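Local coordinates for peptide amidase (Stenotrophomonas maltophilia, PDB 1M22), which probably hydrolyses amide bonds as a peptide amidase of the amidase signature family, at residues R137-I142 against Q368-E373; A174-S179 against R485-P490; G198-K203 against T448-Q453; E329-L334 against R346-L351. All coordinates share one frame; numbering follows the deposited sequence.

Interaction 1 (R137-I142 against Q368-E373); sequences RGNDSI and QELLVE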
loop_
_atom_site.group_PDB
_atom_site.type_symbol
_atom_site.label_atom_id
_atom_site.label_comp_id
_atom_site.label_asym_id
_atom_site.label_seq_id
_atom_site.Cartn_x
_atom_site.Cartn_y
_atom_site.Cartn_z
ATOM N N ARG A 137 -8.605 -14.675 3.477
ATOM C CA ARG A 137 -9.858 -15.403 3.622
ATOM C C ARG A 137 -9.760 -16.863 3.204
ATOM O O ARG A 137 -10.122 -17.751 3.974
ATOM C CB ARG A 137 -10.976 -14.737 2.818
ATOM C CG ARG A 137 -12.358 -15.181 3.278
ATOM C CD ARG A 137 -13.441 -14.824 2.284
ATOM N NE ARG A 137 -13.476 -15.745 1.151
ATOM C CZ ARG A 137 -14.339 -15.642 0.145
ATOM N NH1 ARG A 137 -15.224 -14.658 0.135
ATOM N NH2 ARG A 137 -14.329 -16.535 -0.839
ATOM N N GLY A 138 -9.276 -17.119 1.991
ATOM C CA GLY A 138 -9.182 -18.500 1.541
ATOM C C GLY A 138 -8.034 -18.835 0.610
ATOM O O GLY A 138 -7.260 -17.958 0.223
ATOM N N ASN A 139 -7.923 -20.116 0.260
ATOM C CA ASN A 139 -6.879 -20.588 -0.647
ATOM C C ASN A 139 -7.306 -20.327 -2.090
ATOM O O ASN A 139 -8.494 -20.216 -2.379
ATOM C CB ASN A 139 -6.635 -22.096 -0.481
ATOM C CG ASN A 139 -6.239 -22.481 0.930
ATOM O OD1 ASN A 139 -5.505 -21.759 1.602
ATOM N ND2 ASN A 139 -6.707 -23.642 1.378
ATOM N N ASP A 140 -6.332 -20.240 -2.990
ATOM C CA ASP A 140 -6.604 -19.999 -4.405
ATOM C C ASP A 140 -7.491 -18.779 -4.613
ATOM O O ASP A 140 -8.379 -18.775 -5.468
ATOM C CB ASP A 140 -7.276 -21.220 -5.043
ATOM C CG ASP A 140 -6.456 -22.483 -4.888
ATOM O OD1 ASP A 140 -5.219 -22.418 -5.046
ATOM O OD2 ASP A 140 -7.052 -23.546 -4.620
ATOM N N SER A 141 -7.242 -17.738 -3.830
ATOM C CA SER A 141 -8.016 -16.511 -3.932
ATOM C C SER A 141 -7.692 -15.759 -5.218
ATOM O O SER A 141 -6.666 -16.001 -5.853
ATOM C CB SER A 141 -7.718 -15.617 -2.735
ATOM O OG SER A 141 -6.346 -15.272 -2.720
ATOM N N ILE A 142 -8.581 -14.844 -5.594
ATOM C CA ILE A 142 -8.404 -14.032 -6.790
ATOM C C ILE A 142 -8.062 -12.609 -6.350
ATOM O O ILE A 142 -8.859 -11.939 -5.693
ATOM C CB ILE A 142 -9.693 -14.005 -7.637
ATOM C CG1 ILE A 142 -10.099 -15.434 -8.015
ATOM C CG2 ILE A 142 -9.474 -13.166 -8.892
ATOM C CD1 ILE A 142 -11.439 -15.524 -8.708
ATOM N N GLN A 368 -13.069 -20.172 2.175
ATOM C CA GLN A 368 -12.677 -19.365 3.326
ATOM C C GLN A 368 -11.819 -20.188 4.283
ATOM O O GLN A 368 -11.956 -20.094 5.507
ATOM C CB GLN A 368 -13.922 -18.821 4.043
ATOM C CG GLN A 368 -14.855 -19.883 4.621
ATOM C CD GLN A 368 -16.074 -19.274 5.289
ATOM O OE1 GLN A 368 -16.054 -18.116 5.705
ATOM N NE2 GLN A 368 -17.142 -20.058 5.414
ATOM N N GLU A 369 -10.914 -20.974 3.708
ATOM C CA GLU A 369 -10.023 -21.842 4.471
ATOM C C GLU A 369 -9.142 -21.141 5.499
ATOM O O GLU A 369 -8.860 -21.701 6.557
ATOM C CB GLU A 369 -9.137 -22.653 3.518
ATOM C CG GLU A 369 -9.921 -23.539 2.555
ATOM C CD GLU A 369 -10.158 -22.897 1.197
ATOM O OE1 GLU A 369 -10.186 -21.652 1.101
ATOM O OE2 GLU A 369 -10.335 -23.644 0.212
ATOM N N LEU A 370 -8.694 -19.925 5.197
ATOM C CA LEU A 370 -7.848 -19.203 6.141
ATOM C C LEU A 370 -8.656 -18.750 7.354
ATOM O O LEU A 370 -8.152 -18.762 8.476
ATOM C CB LEU A 370 -7.166 -18.012 5.457
ATOM C CG LEU A 370 -6.137 -18.417 4.395
ATOM C CD1 LEU A 370 -5.585 -17.169 3.723
ATOM C CD2 LEU A 370 -5.010 -19.220 5.035
ATOM N N LEU A 371 -9.909 -18.357 7.132
ATOM C CA LEU A 371 -10.764 -17.950 8.243
ATOM C C LEU A 371 -10.976 -19.157 9.151
ATOM O O LEU A 371 -10.890 -19.054 10.372
ATOM C CB LEU A 371 -12.129 -17.466 7.747
ATOM C CG LEU A 371 -12.191 -16.280 6.783
ATOM C CD1 LEU A 371 -13.639 -15.852 6.619
ATOM C CD2 LEU A 371 -11.360 -15.118 7.322
ATOM N N VAL A 372 -11.253 -20.302 8.533
ATOM C CA VAL A 372 -11.487 -21.538 9.266
ATOM C C VAL A 372 -10.258 -21.963 10.062
ATOM O O VAL A 372 -10.369 -22.328 11.230
ATOM C CB VAL A 372 -11.906 -22.668 8.296
ATOM C CG1 VAL A 372 -11.962 -24.008 9.028
ATOM C CG2 VAL A 372 -13.270 -22.343 7.692
ATOM N N GLU A 373 -9.084 -21.911 9.443
ATOM C CA GLU A 373 -7.874 -22.299 10.153
ATOM C C GLU A 373 -7.562 -21.324 11.285
ATOM O O GLU A 373 -7.170 -21.734 12.376
ATOM C CB GLU A 373 -6.683 -22.393 9.196
ATOM C CG GLU A 373 -5.379 -22.736 9.902
ATOM C CD GLU A 373 -4.333 -23.329 8.978
ATOM O OE1 GLU A 373 -4.247 -22.896 7.811
ATOM O OE2 GLU A 373 -3.584 -24.222 9.432
HETATM O O HOH W 1 -10.482 -22.002 -2.029
#
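Over one face of the Glu369 carboxylate lie both the backbone N and the side-chain amide of Asn139, the amide plane turned 31° from that of the carboxylate. Asn139 N donates to Glu369 OE1 at 2.9 Å, arriving 57° out of the carboxylate plane. The amide itself sits above the chain, with Asn139 ND2 3.4 Å from Glu369 CB. A bend at chi2 (95°) turns CD of Glu369 off the line of an extended chain. A water bridges the two residues, donating to Asn139 O and to Glu369 OE2. The guanidinium of Arg137 approaches CB of Gln368 obliquely.

Gly138 suits the narrow gap, since a CB there would clash with Glu369 OE1. Its neighbour's carbonyl, Arg137 O, serves the first turn of helix 369-375, where N-H groups lack partners within the helix: Leu371 N donates at 3.2 Å to Arg137 O, and Leu370 N makes a weak bond to the same oxygen. The aliphatic part of Arg137 is greasy enough to pack on leucine, its CG 3.6 Å from Leu371 CD1.

Beyond the pair, Arg137 NH1 forms a salt bridge with Glu132 of helix 132-135 and donates to Glu362 O, while the guanidinium makes a cation-pi contact with Phe366. Gln368, at the N-cap position, bonds Asn355 of helix 348-357, and Leu371 wedges between that helix and Phe330 of helix 319-340.

Interaction 2 (A174-S179 against R485-P490); sequences AANLAS and RARRPP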
loop_
_atom_site.group_PDB
_atom_site.type_symbol
_atom_site.label_atom_id
_atom_site.label_comp_id
_atom_site.label_asym_id
_atom_site.label_seq_id
_atom_site.Cartn_x
_atom_site.Cartn_y
_atom_site.Cartn_z
ATOM N N ALA A 174 -2.854 4.952 -10.514
ATOM C CA ALA A 174 -2.325 4.758 -11.863
ATOM C C ALA A 174 -3.234 5.350 -12.933
ATOM O O ALA A 174 -2.756 5.821 -13.964
ATOM C CB ALA A 174 -2.123 3.272 -12.130
ATOM N N ALA A 175 -4.541 5.311 -12.681
ATOM C CA ALA A 175 -5.541 5.813 -13.622
ATOM C C ALA A 175 -5.935 7.260 -13.363
ATOM O O ALA A 175 -6.870 7.767 -13.974
ATOM C CB ALA A 175 -6.782 4.922 -13.575
ATOM N N ASN A 176 -5.222 7.922 -12.461
ATOM C CA ASN A 176 -5.504 9.313 -12.122
ATOM C C ASN A 176 -6.944 9.554 -11.656
ATOM O O ASN A 176 -7.591 10.531 -12.055
ATOM C CB ASN A 176 -5.158 10.237 -13.300
ATOM C CG ASN A 176 -3.656 10.389 -13.498
ATOM O OD1 ASN A 176 -3.055 9.729 -14.349
ATOM N ND2 ASN A 176 -3.043 11.254 -12.703
ATOM N N LEU A 177 -7.433 8.665 -10.794
ATOM C CA LEU A 177 -8.775 8.787 -10.233
ATOM C C LEU A 177 -8.736 9.602 -8.939
ATOM O O LEU A 177 -9.773 9.914 -8.360
ATOM C CB LEU A 177 -9.371 7.408 -9.947
ATOM C CG LEU A 177 -9.495 6.442 -11.126
ATOM C CD1 LEU A 177 -10.245 5.201 -10.669
ATOM C CD2 LEU A 177 -10.231 7.101 -12.285
ATOM N N ALA A 178 -7.527 9.916 -8.483
ATOM C CA ALA A 178 -7.315 10.719 -7.282
ATOM C C ALA A 178 -5.864 11.178 -7.303
ATOM O O ALA A 178 -5.071 10.699 -8.109
ATOM C CB ALA A 178 -7.587 9.897 -6.028
ATOM N N SER A 179 -5.519 12.113 -6.425
ATOM C CA SER A 179 -4.148 12.605 -6.360
ATOM C C SER A 179 -3.234 11.525 -5.797
ATOM O O SER A 179 -2.198 11.213 -6.383
ATOM C CB SER A 179 -4.073 13.848 -5.474
ATOM O OG SER A 179 -2.728 14.195 -5.201
ATOM N N ARG A 485 12.538 8.488 -14.597
ATOM C CA ARG A 485 11.163 8.885 -14.919
ATOM C C ARG A 485 10.512 7.825 -15.809
ATOM O O ARG A 485 9.901 8.138 -16.834
ATOM C CB ARG A 485 11.176 10.242 -15.635
ATOM C CG ARG A 485 11.865 11.355 -14.842
ATOM C CD ARG A 485 11.087 11.702 -13.581
ATOM N NE ARG A 485 9.800 12.320 -13.888
ATOM C CZ ARG A 485 9.653 13.550 -14.372
ATOM N NH1 ARG A 485 10.716 14.310 -14.606
ATOM N NH2 ARG A 485 8.439 14.023 -14.620
ATOM N N ALA A 486 10.621 6.571 -15.382
ATOM C CA ALA A 486 10.115 5.435 -16.143
ATOM C C ALA A 486 8.611 5.237 -16.201
ATOM O O ALA A 486 8.116 4.588 -17.124
ATOM C CB ALA A 486 10.770 4.162 -15.641
ATOM N N ARG A 487 7.874 5.767 -15.236
ATOM C CA ARG A 487 6.433 5.574 -15.269
ATOM C C ARG A 487 5.800 6.092 -16.550
ATOM O O ARG A 487 6.156 7.155 -17.057
ATOM C CB ARG A 487 5.743 6.248 -14.085
ATOM C CG ARG A 487 4.221 6.198 -14.216
ATOM C CD ARG A 487 3.483 6.808 -13.041
ATOM N NE ARG A 487 2.141 7.209 -13.457
ATOM C CZ ARG A 487 1.120 6.374 -13.628
ATOM N NH1 ARG A 487 1.263 5.072 -13.397
ATOM N NH2 ARG A 487 -0.036 6.836 -14.083
ATOM N N ARG A 488 4.858 5.313 -17.062
ATOM C CA ARG A 488 4.103 5.663 -18.253
ATOM C C ARG A 488 2.655 5.385 -17.871
ATOM O O ARG A 488 2.346 4.310 -17.354
ATOM C CB ARG A 488 4.523 4.785 -19.435
ATOM C CG ARG A 488 5.915 5.094 -19.967
ATOM C CD ARG A 488 5.956 6.475 -20.610
ATOM N NE ARG A 488 7.293 6.837 -21.075
ATOM C CZ ARG A 488 8.290 7.214 -20.280
ATOM N NH1 ARG A 488 8.110 7.285 -18.970
ATOM N NH2 ARG A 488 9.472 7.526 -20.798
ATOM N N PRO A 489 1.754 6.355 -18.089
ATOM C CA PRO A 489 0.351 6.131 -17.735
ATOM C C PRO A 489 -0.293 5.065 -18.610
ATOM O O PRO A 489 0.178 4.779 -19.712
ATOM C CB PRO A 489 -0.280 7.502 -17.943
ATOM C CG PRO A 489 0.522 8.060 -19.084
ATOM C CD PRO A 489 1.937 7.682 -18.704
ATOM N N PRO A 490 -1.371 4.443 -18.114
ATOM C CA PRO A 490 -2.059 3.409 -18.888
ATOM C C PRO A 490 -2.830 4.048 -20.036
ATOM O O PRO A 490 -3.253 5.197 -19.944
ATOM C CB PRO A 490 -2.976 2.764 -17.856
ATOM C CG PRO A 490 -3.321 3.912 -16.958
ATOM C CD PRO A 490 -1.985 4.598 -16.781
#
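Ala174, at the end of helix 167-174, turns its carbonyl toward Arg487 and Pro490 of an irregular loop, the closest CA atoms being those of Ala174 and Pro489, 6.6 Å apart. Arg487 bridges the gap with a chain extended from CG to NE, its CG anti to the backbone N (chi1 173°). Its NH2 donates to Ala174 O at 2.9 Å with an N-H...O angle of 149°, the oxygen lying at the edge of the guanidinium and only 15° out of its plane. NH1 rides past the small methyl of the same residue, Arg487 NH1 to Ala174 CB 4.0 Å, and a short side chain suits this passage. Pro490 comes up to the same carbonyl with its ring, CD 3.2 Å from Ala174 O.

The rest of the guanidinium is gripped from outside: NE forms a salt bridge with Glu10, and NH1 donates to Gly198 O. With donors on all three nitrogens engaged, the group is held against rotation. Within the loop, Arg488 folds back so that NH1 donates to Arg485 O at 2.9 Å, in the guanidinium plane, and also to Arg487 O; this braces the backbone that carries Arg487.

Asn176, a residue type that tolerates positive phi, is the C-prime residue of a Schellman motif ending helix 167-174. The carbonyl end of a helix would favour a positive charge, and Arg487 here meets just such an end, tying the loop after helix 470-484 to the turn that leads into strand 180-185.

Interaction 3 (G198-K203 against T448-Q453); sequences GVVGLK and TVPMGQ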
loop_
_atom_site.group_PDB
_atom_site.type_symbol
_atom_site.label_atom_id
_atom_site.label_comp_id
_atom_site.label_asym_id
_atom_site.label_seq_id
_atom_site.Cartn_x
_atom_site.Cartn_y
_atom_site.Cartn_z
ATOM N N GLY A 198 2.282 0.113 -12.087
ATOM C CA GLY A 198 3.166 1.214 -12.433
ATOM C C GLY A 198 3.189 2.468 -11.587
ATOM O O GLY A 198 3.355 3.572 -12.118
ATOM N N VAL A 199 3.050 2.313 -10.274
ATOM C CA VAL A 199 3.078 3.458 -9.375
ATOM C C VAL A 199 4.022 3.210 -8.208
ATOM O O VAL A 199 4.574 2.115 -8.058
ATOM C CB VAL A 199 1.664 3.800 -8.822
ATOM C CG1 VAL A 199 0.736 4.175 -9.969
ATOM C CG2 VAL A 199 1.100 2.626 -8.039
ATOM N N VAL A 200 4.216 4.246 -7.402
ATOM C CA VAL A 200 5.077 4.164 -6.233
ATOM C C VAL A 200 4.264 3.658 -5.048
ATOM O O VAL A 200 3.115 4.066 -4.843
ATOM C CB VAL A 200 5.661 5.556 -5.879
ATOM C CG1 VAL A 200 6.426 5.494 -4.554
ATOM C CG2 VAL A 200 6.570 6.044 -7.001
ATOM N N GLY A 201 4.863 2.754 -4.280
ATOM C CA GLY A 201 4.217 2.223 -3.095
ATOM C C GLY A 201 5.252 2.199 -1.988
ATOM O O GLY A 201 6.385 1.772 -2.212
ATOM N N LEU A 202 4.883 2.664 -0.802
ATOM C CA LEU A 202 5.813 2.677 0.321
ATOM C C LEU A 202 5.190 2.022 1.548
ATOM O O LEU A 202 4.146 2.469 2.026
ATOM C CB LEU A 202 6.208 4.123 0.640
ATOM C CG LEU A 202 7.377 4.398 1.589
ATOM C CD1 LEU A 202 7.758 5.864 1.465
ATOM C CD2 LEU A 202 7.007 4.059 3.025
ATOM N N LYS A 203 5.816 0.944 2.026
ATOM C CA LYS A 203 5.367 0.238 3.228
ATOM C C LYS A 203 6.360 0.638 4.309
ATOM O O LYS A 203 7.512 0.204 4.303
ATOM C CB LYS A 203 5.431 -1.282 3.062
ATOM C CG LYS A 203 4.915 -2.017 4.300
ATOM C CD LYS A 203 5.453 -3.437 4.420
ATOM C CE LYS A 203 6.896 -3.467 4.914
ATOM N NZ LYS A 203 7.026 -3.079 6.359
ATOM N N THR A 448 8.684 0.711 -3.647
ATOM C CA THR A 448 8.846 0.346 -5.047
ATOM C C THR A 448 8.658 1.571 -5.939
ATOM O O THR A 448 7.784 2.399 -5.693
ATOM C CB THR A 448 7.852 -0.778 -5.467
ATOM O OG1 THR A 448 8.092 -1.140 -6.834
ATOM C CG2 THR A 448 6.410 -0.324 -5.309
ATOM N N VAL A 449 9.507 1.677 -6.958
ATOM C CA VAL A 449 9.476 2.775 -7.924
ATOM C C VAL A 449 9.424 2.182 -9.332
ATOM O O VAL A 449 10.138 1.231 -9.635
ATOM C CB VAL A 449 10.751 3.656 -7.830
ATOM C CG1 VAL A 449 10.665 4.813 -8.824
ATOM C CG2 VAL A 449 10.928 4.172 -6.416
ATOM N N PRO A 450 8.574 2.736 -10.208
ATOM C CA PRO A 450 8.486 2.215 -11.577
ATOM C C PRO A 450 9.849 2.205 -12.268
ATOM O O PRO A 450 10.589 3.187 -12.196
ATOM C CB PRO A 450 7.522 3.185 -12.247
ATOM C CG PRO A 450 6.597 3.550 -11.130
ATOM C CD PRO A 450 7.554 3.775 -9.975
ATOM N N MET A 451 10.186 1.105 -12.937
ATOM C CA MET A 451 11.466 1.043 -13.628
ATOM C C MET A 451 11.348 0.644 -15.096
ATOM O O MET A 451 12.353 0.457 -15.779
ATOM C CB MET A 451 12.435 0.106 -12.899
ATOM C CG MET A 451 12.194 -1.375 -13.071
ATOM S SD MET A 451 13.708 -2.266 -12.620
ATOM C CE MET A 451 14.753 -1.655 -13.795
ATOM N N GLY A 452 10.119 0.524 -15.582
ATOM C CA GLY A 452 9.921 0.165 -16.973
ATOM C C GLY A 452 8.731 -0.745 -17.173
ATOM O O GLY A 452 7.863 -0.859 -16.308
ATOM N N GLN A 453 8.690 -1.393 -18.331
ATOM C CA GLN A 453 7.606 -2.303 -18.652
ATOM C C GLN A 453 8.129 -3.467 -19.473
ATOM O O GLN A 453 9.191 -3.379 -20.089
ATOM C CB GLN A 453 6.519 -1.586 -19.467
ATOM C CG GLN A 453 5.816 -0.448 -18.744
ATOM C CD GLN A 453 4.769 0.240 -19.608
ATOM O OE1 GLN A 453 4.040 1.115 -19.139
ATOM N NE2 GLN A 453 4.695 -0.151 -20.876
HETATM O O HOH W 2 6.754 0.435 -8.847
#
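Gly201 and Thr448 form an antiparallel, hydrogen-bonded pair between strands 200-203 and 446-454, neighbours in the middle of the eleven-stranded mixed sheet of the amidase fold. The short strand axes pass 5.1 Å apart at 159°. Thr448 N donates to Gly201 O at 2.9 Å, nearly along the C=O axis, and the return bond, Gly201 N to Thr448 O, is longer at 3.3 Å. The same Thr448 oxygen also receives a CA-H...O contact from Val200 CA.

Thr448 CG2 packs over the backbone of Gly201, 3.6 Å from Gly201 N; helix 191-196 touches the threonine from this side. Beyond the pair the sheet bonding changes character, for Pro450 has no N-H to offer. Its ring does the work instead: CD meets Val200 CG2 at 3.9 Å, the two side chains crossing at about a right angle, while Pro450 CG lies 3.4 Å from Gly198 O. Gly198, at positive phi, is the C-prime residue of the Schellman motif that closes helix 191-196, a common place for glycine.

Thr448 OG1, anti to its backbone N (chi1 -178°), hydrogen-bonds to Thr417 and to a water, and this water donates in turn to Val199 O at 2.9 Å.

Interaction 4 (E329-L334 against R346-L351); sequences EFKAGL and RSLADL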
loop_
_atom_site.group_PDB
_atom_site.type_symbol
_atom_site.label_atom_id
_atom_site.label_comp_id
_atom_site.label_asym_id
_atom_site.label_seq_id
_atom_site.Cartn_x
_atom_site.Cartn_y
_atom_site.Cartn_z
ATOM N N GLU A 329 -2.640 -14.125 15.005
ATOM C CA GLU A 329 -2.883 -12.701 15.141
ATOM C C GLU A 329 -4.151 -12.242 14.432
ATOM O O GLU A 329 -4.798 -11.294 14.873
ATOM C CB GLU A 329 -1.657 -11.920 14.658
ATOM C CG GLU A 329 -0.432 -12.178 15.536
ATOM C CD GLU A 329 0.768 -11.327 15.180
ATOM O OE1 GLU A 329 0.636 -10.419 14.327
ATOM O OE2 GLU A 329 1.850 -11.563 15.762
ATOM N N PHE A 330 -4.520 -12.914 13.346
ATOM C CA PHE A 330 -5.731 -12.543 12.623
ATOM C C PHE A 330 -6.966 -12.769 13.496
ATOM O O PHE A 330 -7.823 -11.897 13.601
ATOM C CB PHE A 330 -5.860 -13.349 11.325
ATOM C CG PHE A 330 -7.141 -13.094 10.573
ATOM C CD1 PHE A 330 -7.392 -11.857 9.982
ATOM C CD2 PHE A 330 -8.108 -14.091 10.472
ATOM C CE1 PHE A 330 -8.587 -11.618 9.302
ATOM C CE2 PHE A 330 -9.305 -13.864 9.798
ATOM C CZ PHE A 330 -9.547 -12.626 9.211
ATOM N N LYS A 331 -7.060 -13.933 14.132
ATOM C CA LYS A 331 -8.219 -14.185 14.977
ATOM C C LYS A 331 -8.266 -13.191 16.133
ATOM O O LYS A 331 -9.293 -12.559 16.379
ATOM C CB LYS A 331 -8.207 -15.607 15.540
ATOM C CG LYS A 331 -9.429 -15.890 16.404
ATOM C CD LYS A 331 -9.407 -17.285 17.002
ATOM C CE LYS A 331 -10.678 -17.545 17.791
ATOM N NZ LYS A 331 -10.705 -18.925 18.352
ATOM N N ALA A 332 -7.150 -13.049 16.838
ATOM C CA ALA A 332 -7.087 -12.137 17.972
ATOM C C ALA A 332 -7.375 -10.695 17.567
ATOM O O ALA A 332 -8.196 -10.019 18.190
ATOM C CB ALA A 332 -5.722 -12.230 18.640
ATOM N N GLY A 333 -6.703 -10.232 16.516
ATOM C CA GLY A 333 -6.887 -8.866 16.060
ATOM C C GLY A 333 -8.259 -8.556 15.496
ATOM O O GLY A 333 -8.840 -7.509 15.803
ATOM N N LEU A 334 -8.787 -9.452 14.667
ATOM C CA LEU A 334 -10.096 -9.222 14.073
ATOM C C LEU A 334 -11.185 -9.158 15.136
ATOM O O LEU A 334 -12.051 -8.282 15.095
ATOM C CB LEU A 334 -10.435 -10.317 13.055
ATOM C CG LEU A 334 -11.757 -10.080 12.317
ATOM C CD1 LEU A 334 -11.650 -8.825 11.456
ATOM C CD2 LEU A 334 -12.087 -11.289 11.456
ATOM N N ARG A 346 -19.416 -10.302 15.784
ATOM C CA ARG A 346 -18.728 -10.281 17.069
ATOM C C ARG A 346 -17.562 -11.258 17.151
ATOM O O ARG A 346 -16.719 -11.153 18.041
ATOM C CB ARG A 346 -19.725 -10.585 18.191
ATOM C CG ARG A 346 -20.898 -9.616 18.256
ATOM C CD ARG A 346 -22.017 -10.145 19.144
ATOM N NE ARG A 346 -21.594 -10.349 20.527
ATOM C CZ ARG A 346 -21.188 -9.378 21.340
ATOM N NH1 ARG A 346 -21.146 -8.123 20.912
ATOM N NH2 ARG A 346 -20.828 -9.662 22.584
ATOM N N SER A 347 -17.509 -12.207 16.224
ATOM C CA SER A 347 -16.441 -13.195 16.240
ATOM C C SER A 347 -16.103 -13.685 14.846
ATOM O O SER A 347 -16.839 -13.445 13.889
ATOM C CB SER A 347 -16.856 -14.396 17.088
ATOM O OG SER A 347 -17.927 -15.086 16.469
ATOM N N LEU A 348 -14.977 -14.379 14.745
ATOM C CA LEU A 348 -14.551 -14.936 13.476
ATOM C C LEU A 348 -15.553 -16.029 13.105
ATOM O O LEU A 348 -15.856 -16.234 11.933
ATOM C CB LEU A 348 -13.136 -15.502 13.604
ATOM C CG LEU A 348 -12.495 -16.130 12.367
ATOM C CD1 LEU A 348 -12.712 -15.254 11.142
ATOM C CD2 LEU A 348 -11.011 -16.327 12.634
ATOM N N ALA A 349 -16.080 -16.718 14.116
ATOM C CA ALA A 349 -17.069 -17.765 13.880
ATOM C C ALA A 349 -18.311 -17.172 13.211
ATOM O O ALA A 349 -18.905 -17.799 12.334
ATOM C CB ALA A 349 -17.448 -18.438 15.199
ATOM N N ASP A 350 -18.702 -15.965 13.622
ATOM C CA ASP A 350 -19.867 -15.305 13.030
ATOM C C ASP A 350 -19.621 -15.021 11.553
ATOM O O ASP A 350 -20.526 -15.146 10.731
ATOM C CB ASP A 350 -20.178 -13.973 13.722
ATOM C CG ASP A 350 -20.594 -14.138 15.167
ATOM O OD1 ASP A 350 -21.240 -15.155 15.494
ATOM O OD2 ASP A 350 -20.288 -13.233 15.973
ATOM N N LEU A 351 -18.396 -14.621 11.221
ATOM C CA LEU A 351 -18.051 -14.323 9.834
ATOM C C LEU A 351 -18.098 -15.595 8.992
ATOM O O LEU A 351 -18.641 -15.599 7.886
ATOM C CB LEU A 351 -16.657 -13.691 9.754
ATOM C CG LEU A 351 -16.094 -13.456 8.348
ATOM C CD1 LEU A 351 -17.035 -12.570 7.547
ATOM C CD2 LEU A 351 -14.714 -12.820 8.457
#
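Phe330 makes the first touch on helix 348-357, its ring atom CE2 standing 3.9 Å from Leu348 CD1. Its CG is anti to the backbone N (chi1 176°), beside the carbonyl carbon. The side chain crosses the leucine at about a right angle, with the methyl approaching the ring obliquely. A broad ring suits this site because it can touch Leu348, Ala374 of helix 369-375 and the ring of Phe136 at once.

Next comes Lys331, which contributes its aliphatic part. Its CB and CG each lie 4.1 Å from Leu348 CD2, and the fully extended chain beyond them carries NZ away to hydrogen-bond with Asp375 O. One long side chain thus offers a greasy base and a polar tip.

One turn on from Phe330, Leu334 completes the seat with its CD2, placed 4.0 Å from Leu348 CD1 and 4.3 Å from Leu351 CD2. Trp133 of helix 132-135 packs on both Leu334 and Leu351. The contact therefore centres on Leu348: its CD1 meets Phe330 and Leu334, and its CD2 meets Lys331 and also Phe330 CE2.

The helix that presents it is capped by Ser347, just before its first turn; Ser347 OG accepts from Asp350 N at 3.1 Å, while Asp350 OD2 receives Arg346 N on its anti lone pair. Leu348 N is held in addition by Glu335.

No hydrogen bond crosses between the segments; the join rests on shape and burial of hydrocarbon, and among the side chains that touch, the polar tip of Lys331 is led off to Asp375 O.

Overall arrangement
Starting from the N terminus, the loop 137-142 waits for helix 369-375, and interaction 1 closes a loop that contains the whole of interaction 4, a short closure between consecutive helices 319-340 and 348-357. These two touch through Leu371, and together they hold a helical cluster on one side of the chain's centre. Residues 174-179 and 198-203 follow; interaction 2 closes a long loop with the segment after helix 470-484, and interaction 3 nests inside it, joining strands of the central sheet. They meet where Arg487 reaches Gly198. Interaction 1 crosses both interactions 2 and 3, while interaction 4 nests within each, about 26 Å from interaction 2 between nearest atoms.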